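Local atomic coordinates of uncharacterized protein (Nocardia farcinica, PDB entry 3ESM), a protein that is of unknown function but has an immunoglobulin-like fold of the YcnI-like family and may bind copper. Residues Q107-S110 with V114-W117; A46-M51 with V69-D74; F22-E27 with T34-T39; A7-A12 with S18-R23. The protein carries 2 engineered substitutions. All coordinates share one frame; numbering follows the deposited sequence. Where two conformers were deposited one is given.

Contact 1: Q107-S110 with V114-W117; sequences QTYS and VVAW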
loop_
_atom_site.group_PDB
_atom_site.type_symbol
_atom_site.label_atom_id
_atom_site.label_comp_id
_atom_site.label_asym_id
_atom_site.label_seq_id
_atom_site.Cartn_x
_atom_site.Cartn_y
_atom_site.Cartn_z
ATOM N N GLN A 107 -3.323 -4.908 -2.317
ATOM C CA GLN A 107 -3.705 -4.097 -3.498
ATOM C C GLN A 107 -4.296 -2.780 -3.034
ATOM O O GLN A 107 -5.315 -2.770 -2.354
ATOM C CB GLN A 107 -4.765 -4.872 -4.301
ATOM C CG GLN A 107 -5.265 -4.185 -5.577
ATOM C CD GLN A 107 -6.428 -4.977 -6.208
ATOM O OE1 GLN A 107 -6.811 -6.018 -5.671
ATOM N NE2 GLN A 107 -6.963 -4.504 -7.339
ATOM N N THR A 108 -3.703 -1.652 -3.438
ATOM C CA THR A 108 -4.188 -0.364 -3.009
ATOM C C THR A 108 -5.063 0.250 -4.082
ATOM O O THR A 108 -4.679 0.232 -5.275
ATOM C CB THR A 108 -2.998 0.609 -2.757
ATOM O OG1 THR A 108 -2.170 0.125 -1.674
ATOM C CG2 THR A 108 -3.511 1.992 -2.430
ATOM N N TYR A 109 -6.192 0.835 -3.649
ATOM C CA TYR A 109 -7.110 1.546 -4.548
ATOM C C TYR A 109 -7.044 3.036 -4.349
ATOM O O TYR A 109 -6.654 3.505 -3.278
ATOM C CB TYR A 109 -8.535 1.104 -4.278
ATOM C CG TYR A 109 -8.861 -0.241 -4.882
ATOM C CD1 TYR A 109 -9.553 -0.321 -6.083
ATOM C CD2 TYR A 109 -8.519 -1.424 -4.233
ATOM C CE1 TYR A 109 -9.896 -1.522 -6.622
ATOM C CE2 TYR A 109 -8.884 -2.651 -4.768
ATOM C CZ TYR A 109 -9.571 -2.686 -5.969
ATOM O OH TYR A 109 -9.946 -3.883 -6.558
ATOM N N SER A 110 -7.421 3.771 -5.397
ATOM C CA SER A 110 -7.369 5.220 -5.370
ATOM C C SER A 110 -8.185 5.870 -4.264
ATOM O O SER A 110 -7.926 7.036 -3.903
ATOM C CB SER A 110 -7.847 5.738 -6.705
ATOM O OG SER A 110 -9.137 5.234 -6.999
ATOM N N VAL A 114 -7.295 -0.758 0.907
ATOM C CA VAL A 114 -6.273 -1.732 0.531
ATOM C C VAL A 114 -6.897 -3.095 0.730
ATOM O O VAL A 114 -7.421 -3.373 1.848
ATOM C CB VAL A 114 -4.983 -1.589 1.366
ATOM C CG1 VAL A 114 -3.990 -2.706 1.003
ATOM C CG2 VAL A 114 -4.328 -0.195 1.160
ATOM N N VAL A 115 -6.869 -3.904 -0.323
ATOM C CA VAL A 115 -7.399 -5.263 -0.289
ATOM C C VAL A 115 -6.294 -6.276 -0.084
ATOM O O VAL A 115 -5.304 -6.293 -0.828
ATOM C CB VAL A 115 -8.181 -5.593 -1.545
ATOM C CG1 VAL A 115 -8.644 -7.041 -1.500
ATOM C CG2 VAL A 115 -9.359 -4.638 -1.701
ATOM N N ALA A 116 -6.469 -7.128 0.938
ATOM C CA ALA A 116 -5.478 -8.162 1.273
ATOM C C ALA A 116 -5.783 -9.438 0.516
ATOM O O ALA A 116 -6.922 -9.939 0.580
ATOM C CB ALA A 116 -5.495 -8.437 2.770
ATOM N N TRP A 117 -4.790 -9.973 -0.178
ATOM C CA TRP A 117 -4.921 -11.251 -0.880
ATOM C C TRP A 117 -4.004 -12.205 -0.140
ATOM O O TRP A 117 -2.884 -12.502 -0.583
ATOM C CB TRP A 117 -4.530 -11.142 -2.352
ATOM C CG TRP A 117 -5.397 -10.223 -3.154
ATOM C CD1 TRP A 117 -5.218 -8.881 -3.370
ATOM C CD2 TRP A 117 -6.580 -10.587 -3.867
ATOM N NE1 TRP A 117 -6.225 -8.394 -4.178
ATOM C CE2 TRP A 117 -7.069 -9.425 -4.504
ATOM C CE3 TRP A 117 -7.261 -11.794 -4.046
ATOM C CZ2 TRP A 117 -8.227 -9.441 -5.306
ATOM C CZ3 TRP A 117 -8.409 -11.816 -4.822
ATOM C CH2 TRP A 117 -8.878 -10.651 -5.454
#
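Two backbone bonds pair Gln107 with Val115 as an antiparallel hydrogen-bonded pair. Gln107 N gives its hydrogen to Val115 O at 2.8 Å, and Val115 N returns one to Gln107 O, also at 2.8 Å. The same Gln107 O lies 3.2 Å from Val114 CA, a CA-H...O contact. Thr108 and Val114 form the next, non-hydrogen-bonded pair.

A third bond runs between side chains. Trp117 NE1 donates to Gln107 OE1 at 2.9 Å, with an N-H...O angle of 156°. The oxygen sits at the edge of the indole, close to its plane, and the amide and ring planes are 25° apart. Gln107 reaches this edge as an extended chain, with CG anti to the backbone N (chi1 -179°). The other end of the amide is used too: Gln107 NE2 bonds to Thr33 OG1 and Pro25 O. Both ends of this buried amide are therefore held, which fixes its rotation.

These strands, 100-109 and 114-117, form a beta hairpin in the immunoglobulin-like fold. Strand 33-43 flanks 100-109 in the same sheet.

Side chains also pack on both faces. Beside Gln107, Val115 CG2 meets Tyr109 CE2 obliquely at 3.7 Å, while Val115 CG1 lies over one face of the Trp117 ring. Tyr109 OH bonds to Glu27 N. On the Thr108 face a methyl lies beside a hydroxyl oxygen, Val114 CG2 being 3.6 Å from Thr108 OG1.

Contact 2: A46-M51 with V69-D74; sequences ARTEPM and VTWTAD. Engineered in segment 46-51: Met51 (natural residue Leu). With SO4 (sulfate ion), chain B.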
loop_
_atom_site.group_PDB
_atom_site.type_symbol
_atom_site.label_atom_id
_atom_site.label_comp_id
_atom_site.label_asym_id
_atom_site.label_seq_id
_atom_site.Cartn_x
_atom_site.Cartn_y
_atom_site.Cartn_z
ATOM N N ALA A 46 15.607 -11.013 -7.682
ATOM C CA ALA A 46 14.268 -10.525 -8.016
ATOM C C ALA A 46 14.418 -9.239 -8.812
ATOM O O ALA A 46 15.002 -8.261 -8.314
ATOM C CB ALA A 46 13.473 -10.258 -6.754
ATOM N N ARG A 47 13.925 -9.245 -10.047
ATOM C CA ARG A 47 14.080 -8.114 -10.947
ATOM C C ARG A 47 12.731 -7.885 -11.578
ATOM O O ARG A 47 12.117 -8.825 -12.086
ATOM C CB ARG A 47 15.066 -8.455 -12.093
ATOM C CG ARG A 47 16.515 -8.625 -11.690
ATOM C CD ARG A 47 17.308 -9.523 -12.673
ATOM N NE ARG A 47 17.067 -9.223 -14.081
ATOM C CZ ARG A 47 17.914 -8.550 -14.864
ATOM N NH1 ARG A 47 19.065 -8.101 -14.371
ATOM N NH2 ARG A 47 17.609 -8.312 -16.138
ATOM N N THR A 48 12.277 -6.636 -11.585
ATOM C CA THR A 48 11.053 -6.292 -12.281
ATOM C C THR A 48 11.353 -5.852 -13.699
ATOM O O THR A 48 12.501 -5.569 -14.066
ATOM C CB THR A 48 10.309 -5.135 -11.579
ATOM O OG1 THR A 48 11.192 -4.009 -11.438
ATOM C CG2 THR A 48 9.834 -5.586 -10.195
ATOM N N GLU A 49 10.327 -5.807 -14.528
ATOM C CA GLU A 49 10.572 -5.253 -15.836
ATOM C C GLU A 49 9.918 -3.905 -15.957
ATOM O O GLU A 49 8.927 -3.621 -15.282
ATOM C CB GLU A 49 10.146 -6.191 -16.936
ATOM C CG GLU A 49 8.727 -6.596 -16.890
ATOM C CD GLU A 49 8.438 -7.663 -17.914
ATOM O OE1 GLU A 49 7.418 -7.535 -18.636
ATOM O OE2 GLU A 49 9.244 -8.628 -17.997
ATOM N N PRO A 50 10.488 -3.063 -16.814
ATOM C CA PRO A 50 10.089 -1.674 -16.945
ATOM C C PRO A 50 8.613 -1.639 -17.273
ATOM O O PRO A 50 8.137 -2.421 -18.094
ATOM C CB PRO A 50 10.935 -1.182 -18.122
ATOM C CG PRO A 50 12.111 -2.125 -18.142
ATOM C CD PRO A 50 11.515 -3.442 -17.799
ATOM N N MET A 51 7.894 -0.773 -16.576
ATOM C CA MET A 51 6.451 -0.652 -16.697
ATOM C C MET A 51 6.179 0.853 -16.797
ATOM O O MET A 51 6.151 1.518 -15.755
ATOM C CB MET A 51 5.858 -1.234 -15.392
ATOM C CG MET A 51 4.363 -1.428 -15.313
ATOM S SD MET A 51 3.870 -2.412 -13.833
ATOM C CE MET A 51 2.109 -2.296 -14.000
ATOM N N VAL A 69 8.014 -6.967 -3.197
ATOM C CA VAL A 69 8.186 -6.068 -4.355
ATOM C C VAL A 69 6.946 -5.212 -4.376
ATOM O O VAL A 69 5.836 -5.697 -4.077
ATOM C CB VAL A 69 8.355 -6.839 -5.682
ATOM C CG1 VAL A 69 7.265 -7.925 -5.867
ATOM C CG2 VAL A 69 8.377 -5.867 -6.884
ATOM N N THR A 70 7.118 -3.925 -4.692
ATOM C CA THR A 70 5.952 -3.037 -4.727
ATOM C C THR A 70 5.972 -2.245 -6.012
ATOM O O THR A 70 7.032 -1.701 -6.390
ATOM C CB THR A 70 5.946 -2.028 -3.568
ATOM O OG1 THR A 70 5.895 -2.699 -2.311
ATOM C CG2 THR A 70 4.744 -1.060 -3.702
ATOM N N TRP A 71 4.849 -2.216 -6.724
ATOM C CA TRP A 71 4.706 -1.336 -7.908
ATOM C C TRP A 71 3.745 -0.227 -7.537
ATOM O O TRP A 71 2.715 -0.486 -6.898
ATOM C CB TRP A 71 4.093 -2.110 -9.073
ATOM C CG TRP A 71 4.935 -3.170 -9.650
ATOM C CD1 TRP A 71 5.785 -3.037 -10.718
ATOM C CD2 TRP A 71 4.977 -4.552 -9.261
ATOM N NE1 TRP A 71 6.366 -4.255 -11.002
ATOM C CE2 TRP A 71 5.895 -5.200 -10.125
ATOM C CE3 TRP A 71 4.341 -5.294 -8.253
ATOM C CZ2 TRP A 71 6.156 -6.576 -10.056
ATOM C CZ3 TRP A 71 4.605 -6.659 -8.164
ATOM C CH2 TRP A 71 5.521 -7.286 -9.049
ATOM N N THR A 72 4.044 1.003 -7.946
ATOM C CA THR A 72 3.236 2.154 -7.544
ATOM C C THR A 72 3.025 3.003 -8.763
ATOM O O THR A 72 3.988 3.296 -9.478
ATOM C CB THR A 72 3.965 3.021 -6.510
ATOM O OG1 THR A 72 4.315 2.212 -5.374
ATOM C CG2 THR A 72 3.032 4.171 -6.057
ATOM N N ALA A 73 1.772 3.402 -8.995
ATOM C CA ALA A 73 1.456 4.240 -10.162
ATOM C C ALA A 73 2.032 5.642 -9.961
ATOM O O ALA A 73 1.861 6.243 -8.893
ATOM C CB ALA A 73 -0.073 4.290 -10.309
ATOM N N ASP A 74 2.847 6.099 -10.929
ATOM C CA ASP A 74 3.349 7.471 -10.907
ATOM C C ASP A 74 2.238 8.512 -10.855
ATOM O O ASP A 74 1.164 8.317 -11.370
ATOM C CB ASP A 74 4.184 7.759 -12.155
ATOM C CG ASP A 74 5.372 6.843 -12.275
ATOM O OD1 ASP A 74 5.773 6.263 -11.259
ATOM O OD2 ASP A 74 5.873 6.695 -13.415
HETATM S S SO4 B . 19.249 -9.622 -8.572
HETATM O O1 SO4 B . 19.739 -8.395 -9.215
HETATM O O2 SO4 B . 17.831 -9.506 -8.227
HETATM O O3 SO4 B . 19.487 -10.716 -9.509
HETATM O O4 SO4 B . 19.951 -9.825 -7.304
HETATM O O HOH W 1 8.095 -2.606 -13.101
HETATM O O HOH W 2 7.799 -5.346 -13.412
#
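This contact spans the two sheets of the immunoglobulin-like fold, from strand 45-48 and the loop after it to strand 66-73. Trp71 is central to it. Its indole meets Thr48 and the engineered Met51 (natural residue Leu), and its N-H is shared between two waters, one of them held only weakly.

Thr48 CG2 lies 3.8 Å from Trp71 NE1 and 3.6 Å from Val69 CG2. That methyl is anti to the carbonyl carbon of Thr48, while OG1 takes the place between backbone N and carbonyl carbon (chi1 55°). Val69 CG2 also lies over one face of the indole, offset toward its rim. Val69 and Trp71, two apart on the strand, therefore pack on each other as well as on Thr48.

Met51 crosses Trp71 at about a right angle. In the conformer given, its extended chain brings SD to 3.7 Å from Trp71 CD1, an oblique Met-aromatic contact. Phe88 of strand 85-93 also meets the indole, with the ring planes at about 50°.

Both waters lie in the plane of the indole, at its edge. Water 2 accepts from Trp71 NE1 at 3.0 Å and donates to Glu49 O at 2.8 Å. Water 1 also donates to Glu49 O, but its bond from Trp71 NE1 is weak. At the far end of 46-51, Ala46 N donates to sulfate O2 at 2.7 Å; Ser45 OG and Arg60 NH2 also bind this ion, probably a crystallisation component.

The indole N-H therefore gains its polar link to the loop through water, while carbon and sulfur groups make the direct contacts.

Contact 3: F22-E27 with T34-T39; sequences FRVPTE and TAMTVT. Engineered in segment 34-39: Met36 (natural residue Leu).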
loop_
_atom_site.group_PDB
_atom_site.type_symbol
_atom_site.label_atom_id
_atom_site.label_comp_id
_atom_site.label_asym_id
_atom_site.label_seq_id
_atom_site.Cartn_x
_atom_site.Cartn_y
_atom_site.Cartn_z
ATOM N N PHE A 22 1.768 -11.503 -12.193
ATOM C CA PHE A 22 0.590 -11.357 -11.319
ATOM C C PHE A 22 -0.444 -10.552 -12.071
ATOM O O PHE A 22 -0.173 -9.419 -12.458
ATOM C CB PHE A 22 0.959 -10.654 -10.006
ATOM C CG PHE A 22 1.909 -11.447 -9.178
ATOM C CD1 PHE A 22 1.446 -12.489 -8.386
ATOM C CD2 PHE A 22 3.265 -11.178 -9.213
ATOM C CE1 PHE A 22 2.333 -13.250 -7.637
ATOM C CE2 PHE A 22 4.176 -11.943 -8.463
ATOM C CZ PHE A 22 3.709 -12.986 -7.693
ATOM N N ARG A 23 -1.611 -11.148 -12.323
ATOM C CA ARG A 23 -2.656 -10.436 -13.047
ATOM C C ARG A 23 -3.686 -10.034 -12.022
ATOM O O ARG A 23 -4.269 -10.885 -11.345
ATOM C CB ARG A 23 -3.281 -11.322 -14.120
ATOM C CG ARG A 23 -4.247 -10.575 -15.017
ATOM C CD ARG A 23 -4.699 -11.449 -16.189
ATOM N NE ARG A 23 -5.397 -10.644 -17.176
ATOM C CZ ARG A 23 -6.696 -10.727 -17.413
ATOM N NH1 ARG A 23 -7.427 -11.604 -16.742
ATOM N NH2 ARG A 23 -7.258 -9.943 -18.333
ATOM N N VAL A 24 -3.899 -8.725 -11.911
ATOM C CA VAL A 24 -4.705 -8.149 -10.850
ATOM C C VAL A 24 -5.963 -7.459 -11.366
ATOM O O VAL A 24 -5.866 -6.547 -12.200
ATOM C CB VAL A 24 -3.877 -7.077 -10.142
ATOM C CG1 VAL A 24 -4.694 -6.390 -9.015
ATOM C CG2 VAL A 24 -2.551 -7.711 -9.632
ATOM N N PRO A 25 -7.138 -7.864 -10.857
ATOM C CA PRO A 25 -8.386 -7.242 -11.311
ATOM C C PRO A 25 -8.719 -6.033 -10.478
ATOM O O PRO A 25 -8.536 -6.068 -9.283
ATOM C CB PRO A 25 -9.430 -8.298 -10.976
ATOM C CG PRO A 25 -8.892 -8.927 -9.681
ATOM C CD PRO A 25 -7.389 -8.974 -9.910
ATOM N N THR A 26 -9.263 -4.984 -11.101
ATOM C CA THR A 26 -9.784 -3.870 -10.333
ATOM C C THR A 26 -11.238 -4.146 -9.981
ATOM O O THR A 26 -12.111 -4.085 -10.840
ATOM C CB THR A 26 -9.594 -2.540 -11.114
ATOM O OG1 THR A 26 -8.187 -2.267 -11.191
ATOM C CG2 THR A 26 -10.250 -1.385 -10.388
ATOM N N GLU A 27 -11.477 -4.488 -8.718
ATOM C CA GLU A 27 -12.805 -4.923 -8.261
ATOM C C GLU A 27 -13.537 -3.820 -7.526
ATOM O O GLU A 27 -13.929 -3.957 -6.367
ATOM C CB GLU A 27 -12.674 -6.212 -7.442
ATOM C CG GLU A 27 -12.278 -7.338 -8.388
ATOM C CD GLU A 27 -12.133 -8.719 -7.758
ATOM O OE1 GLU A 27 -12.025 -9.677 -8.559
ATOM O OE2 GLU A 27 -12.135 -8.867 -6.506
ATOM N N THR A 34 -3.924 1.493 -7.681
ATOM C CA THR A 34 -2.769 2.428 -7.740
ATOM C C THR A 34 -1.459 1.894 -7.182
ATOM O O THR A 34 -0.387 2.475 -7.425
ATOM C CB THR A 34 -3.076 3.749 -7.032
ATOM O OG1 THR A 34 -3.379 3.488 -5.648
ATOM C CG2 THR A 34 -4.262 4.434 -7.737
ATOM N N ALA A 35 -1.512 0.759 -6.495
ATOM C CA ALA A 35 -0.253 0.105 -6.079
ATOM C C ALA A 35 -0.523 -1.364 -5.807
ATOM O O ALA A 35 -1.660 -1.768 -5.507
ATOM C CB ALA A 35 0.290 0.747 -4.836
ATOM N N MET A 36 0.530 -2.142 -5.907
ATOM C CA MET A 36 0.445 -3.566 -5.578
ATOM C C MET A 36 1.710 -3.943 -4.845
ATOM O O MET A 36 2.802 -3.688 -5.359
ATOM C CB MET A 36 0.343 -4.370 -6.877
ATOM C CG MET A 36 0.364 -5.880 -6.707
ATOM S SD MET A 36 -1.201 -6.531 -6.015
ATOM C CE MET A 36 -2.305 -5.356 -6.637
ATOM N N THR A 37 1.574 -4.599 -3.689
ATOM C CA THR A 37 2.745 -5.076 -2.973
ATOM C C THR A 37 2.650 -6.591 -2.904
ATOM O O THR A 37 1.615 -7.091 -2.510
ATOM C CB THR A 37 2.804 -4.465 -1.548
ATOM O OG1 THR A 37 3.244 -3.081 -1.673
ATOM C CG2 THR A 37 3.820 -5.197 -0.700
ATOM N N VAL A 38 3.697 -7.312 -3.273
ATOM C CA VAL A 38 3.637 -8.776 -3.208
ATOM C C VAL A 38 4.742 -9.281 -2.329
ATOM O O VAL A 38 5.885 -8.851 -2.452
ATOM C CB VAL A 38 3.792 -9.406 -4.600
ATOM C CG1 VAL A 38 3.830 -10.938 -4.487
ATOM C CG2 VAL A 38 2.657 -8.978 -5.486
ATOM N N THR A 39 4.405 -10.238 -1.457
ATOM C CA THR A 39 5.384 -10.807 -0.534
ATOM C C THR A 39 6.098 -11.940 -1.252
ATOM O O THR A 39 5.441 -12.826 -1.815
ATOM C CB THR A 39 4.654 -11.383 0.684
ATOM O OG1 THR A 39 4.070 -10.318 1.445
ATOM C CG2 THR A 39 5.609 -12.168 1.547
#
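Phe22 and Val38 meet from opposite directions across the core between the two sheets of the immunoglobulin-like fold. Strand 18-25 belongs to one sheet and strand 33-43 to the other, and the paired side chains point inward from each.

Val38 lies over one face of the Phe22 ring. Its CG1 is 4.3 Å from the ring centroid and 29° off the ring normal, an off-centre CH-pi contact. The nearest ring atom is Phe22 CZ, 3.8 Å from Val38 CG1. That methyl is anti to the backbone N of Val38 (chi1 176°), which carries it toward the ring. Phe103 meets Phe22 edge-to-face and also touches Val38.

Val24 and Met36 reach toward each other tip to tip. Met36 is an engineered residue (natural residue Leu). Its chain leaves the backbone with CG anti to N, then bends at chi2 (73°) and again at chi3. These bends turn the terminal methyl onto the valine. Gln107 touches both side chains, and Phe88 packs on Val24. All four contacting residues are buried.

Both branches of Val24 take part: Met36 CE is 3.5 Å from Val24 CG1 and 3.8 Å from Val24 CG2.

Contact 4: A7-A12 with S18-R23; sequences ADAPGA and SVVTFR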
loop_
_atom_site.group_PDB
_atom_site.type_symbol
_atom_site.label_atom_id
_atom_site.label_comp_id
_atom_site.label_asym_id
_atom_site.label_seq_id
_atom_site.Cartn_x
_atom_site.Cartn_y
_atom_site.Cartn_z
ATOM N N ALA A 7 -1.405 -15.845 -10.354
ATOM C CA ALA A 7 0.035 -15.913 -10.552
ATOM C C ALA A 7 0.248 -16.895 -11.684
ATOM O O ALA A 7 -0.363 -17.963 -11.718
ATOM C CB ALA A 7 0.743 -16.399 -9.292
ATOM N N ASP A 8 1.075 -16.526 -12.642
ATOM C CA ASP A 8 1.371 -17.420 -13.752
ATOM C C ASP A 8 2.868 -17.474 -13.994
ATOM O O ASP A 8 3.543 -16.441 -14.012
ATOM C CB ASP A 8 0.662 -16.957 -15.024
ATOM C CG ASP A 8 0.467 -18.084 -16.024
ATOM O OD1 ASP A 8 -0.403 -18.952 -15.784
ATOM O OD2 ASP A 8 1.183 -18.102 -17.048
ATOM N N ALA A 9 3.377 -18.688 -14.190
ATOM C CA ALA A 9 4.784 -18.908 -14.433
ATOM C C ALA A 9 4.913 -20.346 -14.950
ATOM O O ALA A 9 5.174 -21.270 -14.180
ATOM C CB ALA A 9 5.559 -18.727 -13.168
ATOM N N PRO A 10 4.680 -20.544 -16.259
ATOM C CA PRO A 10 4.643 -21.893 -16.846
ATOM C C PRO A 10 5.882 -22.732 -16.519
ATOM O O PRO A 10 5.760 -23.890 -16.095
ATOM C CB PRO A 10 4.537 -21.611 -18.351
ATOM C CG PRO A 10 3.772 -20.310 -18.409
ATOM C CD PRO A 10 4.375 -19.501 -17.254
ATOM N N GLY A 11 7.064 -22.157 -16.688
ATOM C CA GLY A 11 8.284 -22.857 -16.294
ATOM C C GLY A 11 8.198 -23.414 -14.873
ATOM O O GLY A 11 8.199 -24.628 -14.669
ATOM N N ALA A 12 8.116 -22.503 -13.903
ATOM C CA ALA A 12 8.200 -22.774 -12.450
ATOM C C ALA A 12 8.568 -24.163 -11.933
ATOM O O ALA A 12 7.732 -25.075 -11.894
ATOM C CB ALA A 12 6.968 -22.255 -11.711
ATOM N N SER A 18 11.980 -18.160 -12.316
ATOM C CA SER A 18 10.865 -17.998 -13.257
ATOM C C SER A 18 10.495 -16.539 -13.386
ATOM O O SER A 18 10.672 -15.790 -12.428
ATOM C CB SER A 18 9.610 -18.750 -12.786
ATOM O OG SER A 18 9.763 -20.163 -12.871
ATOM N N VAL A 19 9.975 -16.150 -14.548
ATOM C CA VAL A 19 9.300 -14.858 -14.691
ATOM C C VAL A 19 7.862 -15.095 -14.215
ATOM O O VAL A 19 7.108 -15.834 -14.867
ATOM C CB VAL A 19 9.276 -14.380 -16.164
ATOM C CG1 VAL A 19 8.457 -13.108 -16.307
ATOM C CG2 VAL A 19 10.703 -14.146 -16.694
ATOM N N VAL A 20 7.473 -14.462 -13.101
ATOM C CA VAL A 20 6.135 -14.640 -12.524
ATOM C C VAL A 20 5.283 -13.438 -12.842
ATOM O O VAL A 20 5.706 -12.309 -12.612
ATOM C CB VAL A 20 6.220 -14.809 -10.989
ATOM C CG1 VAL A 20 4.823 -14.997 -10.349
ATOM C CG2 VAL A 20 7.095 -16.001 -10.679
ATOM N N THR A 21 4.106 -13.687 -13.402
ATOM C CA THR A 21 3.216 -12.609 -13.804
ATOM C C THR A 21 2.024 -12.624 -12.874
ATOM O O THR A 21 1.349 -13.648 -12.760
ATOM C CB THR A 21 2.713 -12.828 -15.236
ATOM O OG1 THR A 21 3.785 -12.638 -16.173
ATOM C CG2 THR A 21 1.555 -11.853 -15.558
ATOM N N PHE A 22 1.768 -11.503 -12.193
ATOM C CA PHE A 22 0.590 -11.357 -11.319
ATOM C C PHE A 22 -0.444 -10.552 -12.071
ATOM O O PHE A 22 -0.173 -9.419 -12.458
ATOM C CB PHE A 22 0.959 -10.654 -10.006
ATOM C CG PHE A 22 1.909 -11.447 -9.178
ATOM C CD1 PHE A 22 1.446 -12.489 -8.386
ATOM C CD2 PHE A 22 3.265 -11.178 -9.213
ATOM C CE1 PHE A 22 2.333 -13.250 -7.637
ATOM C CE2 PHE A 22 4.176 -11.943 -8.463
ATOM C CZ PHE A 22 3.709 -12.986 -7.693
ATOM N N ARG A 23 -1.611 -11.148 -12.323
ATOM C CA ARG A 23 -2.656 -10.436 -13.047
ATOM C C ARG A 23 -3.686 -10.034 -12.022
ATOM O O ARG A 23 -4.269 -10.885 -11.345
ATOM C CB ARG A 23 -3.281 -11.322 -14.120
ATOM C CG ARG A 23 -4.247 -10.575 -15.017
ATOM C CD ARG A 23 -4.699 -11.449 -16.189
ATOM N NE ARG A 23 -5.397 -10.644 -17.176
ATOM C CZ ARG A 23 -6.696 -10.727 -17.413
ATOM N NH1 ARG A 23 -7.427 -11.604 -16.742
ATOM N NH2 ARG A 23 -7.258 -9.943 -18.333
HETATM O O HOH W 3 5.182 -14.933 -16.459
#
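Val20 CG2 is anti to the carbonyl carbon and beside the backbone N, which brings that methyl to 4.0 Å from Ala9 CB. Thr21 OG1 holds the same relation to its own backbone (chi1 -70°). There it lies 2.7 Å from the oxygen of water 3. This water donates to Val19 O, and more weakly to Asp8 O, so it bridges the two segments beside the strand pairing.

The backbones join at Asp8 and Thr21, an antiparallel hydrogen-bonded pair. Asp8 N donates to Thr21 O at 2.9 Å. The return bond, from Thr21 N to Asp8 O, is also 2.9 Å and straighter, with an N-H...O angle of 171°. Ala7 and Phe22 form the neighbouring non-hydrogen-bonded pair. Ala7 CB approaches the Phe22 ring obliquely, 3.9 Å from CE1 of Phe22. Beyond the pairing the chain turns away, and Ala12 comes back to Ser18, whose OG is 3.7 Å from Ala12 CB.

Strands 6-8 and 18-25 make a beta hairpin at one side of the four-stranded sheet. Strand 6-8 is outermost within the chain, and strand 85-93 pairs with the other side of 18-25. Leu135 of strand 134-136 touches both Ala7 and Ala9.

Contacts 3 and 4 share strand 18-25 and the residues Phe22 and Arg23: contact 4 joins it to its sheet neighbour, contact 3 to the opposite sheet. Contact 1 touches contact 3, their centres 7 Å apart. Gln107 CG packs 3.4 Å from Met36 CE, and Thr108 faces the classic beta bulge at Thr34 and Ala35. Contact 2 meets contact 3 through neighbouring strands: Val69 O lies 2.8 Å from Val38 N, and Thr70 OG1 bonds to Thr37 OG1. The sulfate sits at the 46-51 end of contact 2. Contacts 1 and 4 lie on opposite sides of the chain's centre, about 21 Å apart between centres. Contacts 1, 2 and 3 also touch the second subunit.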